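Local coordinates for intracellular sulfur oxidation protein DsrF (Allochromatium vinosum, PDB 2HY5), which is of uncertain function but could take part in the oxidation of intracellular sulfur, in an assembly with DsrE and DsrH, at residues L11-P16 with L44-Q50. Coordinates in Å, arbitrary orientation, origin at the centre of the assembly. Residue numbers count along the deposited sequence, not the author numbering.
Sequences LNRKAP and LDDGVYQ
Gln-50 lays its extended side chain (chi1 m, chi2 t) against Pro-16, its CG 4.0 Å from CD of Pro-16. Its NE2 donates to O of Lys-14 at 2.8 Å. The site lies at the C-terminal edge of the parallel sheet of this DsrE/DsrF-like alpha/beta fold, where the neighbouring strands 7-12 and 38-43 run out into loops. One last strand-type bond joins them, from N of Leu-44 to O of Asn-12 (2.9 Å, nearly linear). Beyond Leu-44 the chain turns and stays against 13-16. Asp-45 (53/-136) and Asp-46 (-65/-10) form a type II' turn, closed by Gly-47 N to Leu-44 O at 2.8 Å. Residues 46-50 have helical angles, with i to i+3 bonds such as Gln-50 N to Gly-47 O at 2.9 Å. CA of Gly-47 lies 3.7 Å from CA of Arg-13. An ideal CB here would come 1.9 Å from O of Asn-12, so this backbone position leaves no room for a side chain. CA of Gly-47 instead makes a CH...O contact to that oxygen at 3.4 Å.

Arg-13 (chi1 m) forms a salt bridge with Asp-45, NE to OD2 at 2.9 Å. The same OD2 is hydrogen-bonded to OG of Ser-19 of one DsrH chain. CB of Ala-15 lies 4.3 Å and CD of Pro-16 4.0 Å from CB of Tyr-49. The Tyr-49 ring stacks on Tyr-38 of another DsrH chain, so the paired loops form part of the subunit interface. One water links OD1 of Asn-12 (2.5 Å) to NE2 of Gln-50 (2.9 Å). A second accepts from N of Ala-15 at 2.9 Å and donates to OD2 of Asp-46 at 3.0 Å, an oxygen also hydrogen-bonded to OG of Ser-10 of the DsrH chain that carries Tyr-38.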
ATOM      1  N   LEU B  11      -4.815   9.897  14.104  1.00  9.38           N
ATOM      2  CA  LEU B  11      -3.516  10.168  13.498  1.00  9.32           C
ATOM      3  C   LEU B  11      -3.527  10.070  11.978  1.00 10.24           C
ATOM      4  O   LEU B  11      -3.543   8.975  11.419  1.00  9.96           O
ATOM      5  CB  LEU B  11      -2.480   9.196  14.064  1.00 13.69           C
ATOM      6  CG  LEU B  11      -1.041   9.288  13.558  1.00 14.01           C
ATOM      7  CD1 LEU B  11      -0.461  10.647  13.886  1.00 16.79           C
ATOM      8  CD2 LEU B  11      -0.215   8.184  14.201  1.00 17.61           C
ATOM      9  N   ASN B  12      -3.508  11.229  11.322  1.00  8.04           N
ATOM     10  CA  ASN B  12      -3.510  11.317   9.865  1.00  8.26           C
ATOM     11  C   ASN B  12      -2.105  11.584   9.339  1.00  6.93           C
ATOM     12  O   ASN B  12      -1.528  12.630   9.616  1.00  8.03           O
ATOM     13  CB  ASN B  12      -4.448  12.437   9.419  1.00  9.22           C
ATOM     14  CG  ASN B  12      -5.898  12.102   9.660  1.00 14.39           C
ATOM     15  OD1 ASN B  12      -6.380  11.053   9.232  1.00 16.34           O
ATOM     16  ND2 ASN B  12      -6.606  12.990  10.345  1.00 16.34           N
ATOM     17  N   ARG B  13      -1.566  10.646   8.566  1.00  5.25           N
ATOM     18  CA  ARG B  13      -0.214  10.785   8.040  1.00  7.12           C
ATOM     19  C   ARG B  13      -0.071  10.599   6.536  1.00  8.13           C
ATOM     20  O   ARG B  13       1.035  10.698   6.007  1.00  8.95           O
ATOM     21  CB  ARG B  13       0.717   9.793   8.748  1.00  9.77           C
ATOM     22  CG  ARG B  13       0.911  10.066  10.233  1.00 10.68           C
ATOM     23  CD  ARG B  13       1.843   9.033  10.863  1.00 12.22           C
ATOM     24  NE  ARG B  13       3.121   8.962  10.159  1.00 13.05           N
ATOM     25  CZ  ARG B  13       3.564   7.881   9.524  1.00 17.71           C
ATOM     26  NH1 ARG B  13       2.835   6.771   9.505  1.00 19.83           N
ATOM     27  NH2 ARG B  13       4.732   7.910   8.898  1.00 19.50           N
ATOM     28  N   LYS B  14      -1.172  10.329   5.844  1.00  9.47           N
ATOM     29  CA  LYS B  14      -1.106  10.120   4.402  1.00 10.83           C
ATOM     30  C   LYS B  14      -1.720  11.248   3.580  1.00  9.70           C
ATOM     31  O   LYS B  14      -2.666  11.912   4.005  1.00  9.75           O
ATOM     32  CB  LYS B  14      -1.775   8.791   4.036  1.00 23.81           C
ATOM     33  CG  LYS B  14      -1.111   7.586   4.688  1.00 28.15           C
ATOM     34  CD  LYS B  14      -1.805   6.295   4.304  1.00 31.14           C
ATOM     35  CE  LYS B  14      -1.222   5.099   5.046  1.00 33.32           C
ATOM     36  NZ  LYS B  14       0.219   4.889   4.745  1.00 36.52           N
ATOM     37  N   ALA B  15      -1.146  11.477   2.402  1.00  8.80           N
ATOM     38  CA  ALA B  15      -1.634  12.517   1.510  1.00  7.15           C
ATOM     39  C   ALA B  15      -2.976  12.074   0.949  1.00  7.63           C
ATOM     40  O   ALA B  15      -3.238  10.881   0.817  1.00  9.52           O
ATOM     41  CB  ALA B  15      -0.635  12.746   0.370  1.00  7.26           C
ATOM     42  N   PRO B  16      -3.848  13.036   0.615  1.00  7.44           N
ATOM     43  CA  PRO B  16      -5.171  12.733   0.066  1.00  8.57           C
ATOM     44  C   PRO B  16      -5.129  12.297  -1.400  1.00  9.14           C
ATOM     45  O   PRO B  16      -4.151  12.554  -2.110  1.00  8.48           O
ATOM     46  CB  PRO B  16      -5.921  14.046   0.264  1.00  8.44           C
ATOM     47  CG  PRO B  16      -4.853  15.054   0.022  1.00  8.73           C
ATOM     48  CD  PRO B  16      -3.678  14.490   0.797  1.00  9.18           C
ATOM     49  N   LEU B  44       0.149  14.810  10.630  1.00  6.81           N
ATOM     50  CA  LEU B  44       1.596  14.695  10.687  1.00  8.15           C
ATOM     51  C   LEU B  44       2.135  14.140   9.375  1.00  7.22           C
ATOM     52  O   LEU B  44       1.427  13.441   8.644  1.00  7.01           O
ATOM     53  CB  LEU B  44       1.974  13.766  11.847  1.00 13.08           C
ATOM     54  CG  LEU B  44       3.423  13.300  12.003  1.00 17.50           C
ATOM     55  CD1 LEU B  44       4.316  14.483  12.353  1.00 18.82           C
ATOM     56  CD2 LEU B  44       3.493  12.233  13.091  1.00 19.37           C
ATOM     57  N   ASP B  45       3.395  14.442   9.083  1.00  7.21           N
ATOM     58  CA  ASP B  45       4.020  13.975   7.850  1.00  7.20           C
ATOM     59  C   ASP B  45       3.145  14.362   6.656  1.00  5.93           C
ATOM     60  O   ASP B  45       2.656  15.490   6.602  1.00  6.29           O
ATOM     61  CB  ASP B  45       4.243  12.460   7.913  1.00  9.83           C
ATOM     62  CG  ASP B  45       5.261  12.066   8.984  1.00 16.13           C
ATOM     63  OD1 ASP B  45       6.263  12.795   9.150  1.00 17.43           O
ATOM     64  OD2 ASP B  45       5.072  11.027   9.652  1.00 17.80           O
ATOM     65  N   ASP B  46       2.928  13.451   5.709  1.00  9.23           N
ATOM     66  CA  ASP B  46       2.110  13.802   4.547  1.00  9.26           C
ATOM     67  C   ASP B  46       0.662  14.102   4.898  1.00  8.82           C
ATOM     68  O   ASP B  46      -0.099  14.580   4.059  1.00  8.62           O
ATOM     69  CB  ASP B  46       2.165  12.710   3.471  1.00 10.91           C
ATOM     70  CG  ASP B  46       3.434  12.771   2.636  1.00 13.58           C
ATOM     71  OD1 ASP B  46       4.140  13.798   2.691  1.00 13.45           O
ATOM     72  OD2 ASP B  46       3.714  11.788   1.917  1.00 15.65           O
ATOM     73  N   GLY B  47       0.284  13.824   6.139  1.00  7.28           N
ATOM     74  CA  GLY B  47      -1.073  14.108   6.565  1.00  6.36           C
ATOM     75  C   GLY B  47      -1.371  15.598   6.514  1.00  6.29           C
ATOM     76  O   GLY B  47      -2.526  16.006   6.369  1.00  6.77           O
ATOM     77  N   VAL B  48      -0.339  16.431   6.628  1.00  7.57           N
ATOM     78  CA  VAL B  48      -0.570  17.871   6.586  1.00  6.75           C
ATOM     79  C   VAL B  48      -1.101  18.292   5.215  1.00  6.96           C
ATOM     80  O   VAL B  48      -1.732  19.331   5.081  1.00  6.27           O
ATOM     81  CB  VAL B  48       0.713  18.682   6.915  1.00  8.49           C
ATOM     82  CG1 VAL B  48       1.263  18.241   8.278  1.00  9.43           C
ATOM     83  CG2 VAL B  48       1.755  18.504   5.827  1.00  9.21           C
ATOM     84  N   TYR B  49      -0.848  17.472   4.198  1.00  6.56           N
ATOM     85  CA  TYR B  49      -1.321  17.770   2.849  1.00  6.37           C
ATOM     86  C   TYR B  49      -2.838  17.620   2.760  1.00  6.62           C
ATOM     87  O   TYR B  49      -3.472  18.122   1.827  1.00  5.79           O
ATOM     88  CB  TYR B  49      -0.645  16.836   1.840  1.00  5.97           C
ATOM     89  CG  TYR B  49       0.745  17.268   1.420  1.00  7.51           C
ATOM     90  CD1 TYR B  49       1.781  16.344   1.321  1.00  6.11           C
ATOM     91  CD2 TYR B  49       1.006  18.592   1.066  1.00  8.53           C
ATOM     92  CE1 TYR B  49       3.043  16.719   0.875  1.00  6.00           C
ATOM     93  CE2 TYR B  49       2.262  18.980   0.619  1.00  8.30           C
ATOM     94  CZ  TYR B  49       3.274  18.038   0.524  1.00  8.32           C
ATOM     95  OH  TYR B  49       4.505  18.417   0.055  1.00  9.59           O
ATOM     96  N   GLN B  50      -3.424  16.912   3.721  1.00  6.24           N
ATOM     97  CA  GLN B  50      -4.871  16.730   3.717  1.00  7.31           C
ATOM     98  C   GLN B  50      -5.597  18.057   3.926  1.00  8.49           C
ATOM     99  O   GLN B  50      -6.760  18.207   3.548  1.00  8.96           O
ATOM    100  CB  GLN B  50      -5.290  15.754   4.817  1.00  6.99           C
ATOM    101  CG  GLN B  50      -4.877  14.311   4.583  1.00  6.43           C
ATOM    102  CD  GLN B  50      -5.430  13.383   5.653  1.00  5.56           C
ATOM    103  OE1 GLN B  50      -6.481  13.651   6.232  1.00 10.12           O
ATOM    104  NE2 GLN B  50      -4.740  12.279   5.901  1.00  9.42           N
TER
HETATM  105  O   HOH W   1      -5.813   9.878   7.125  1.00 18.84           O
HETATM  106  O   HOH W   2       1.331  10.025   1.734  1.00 19.45           O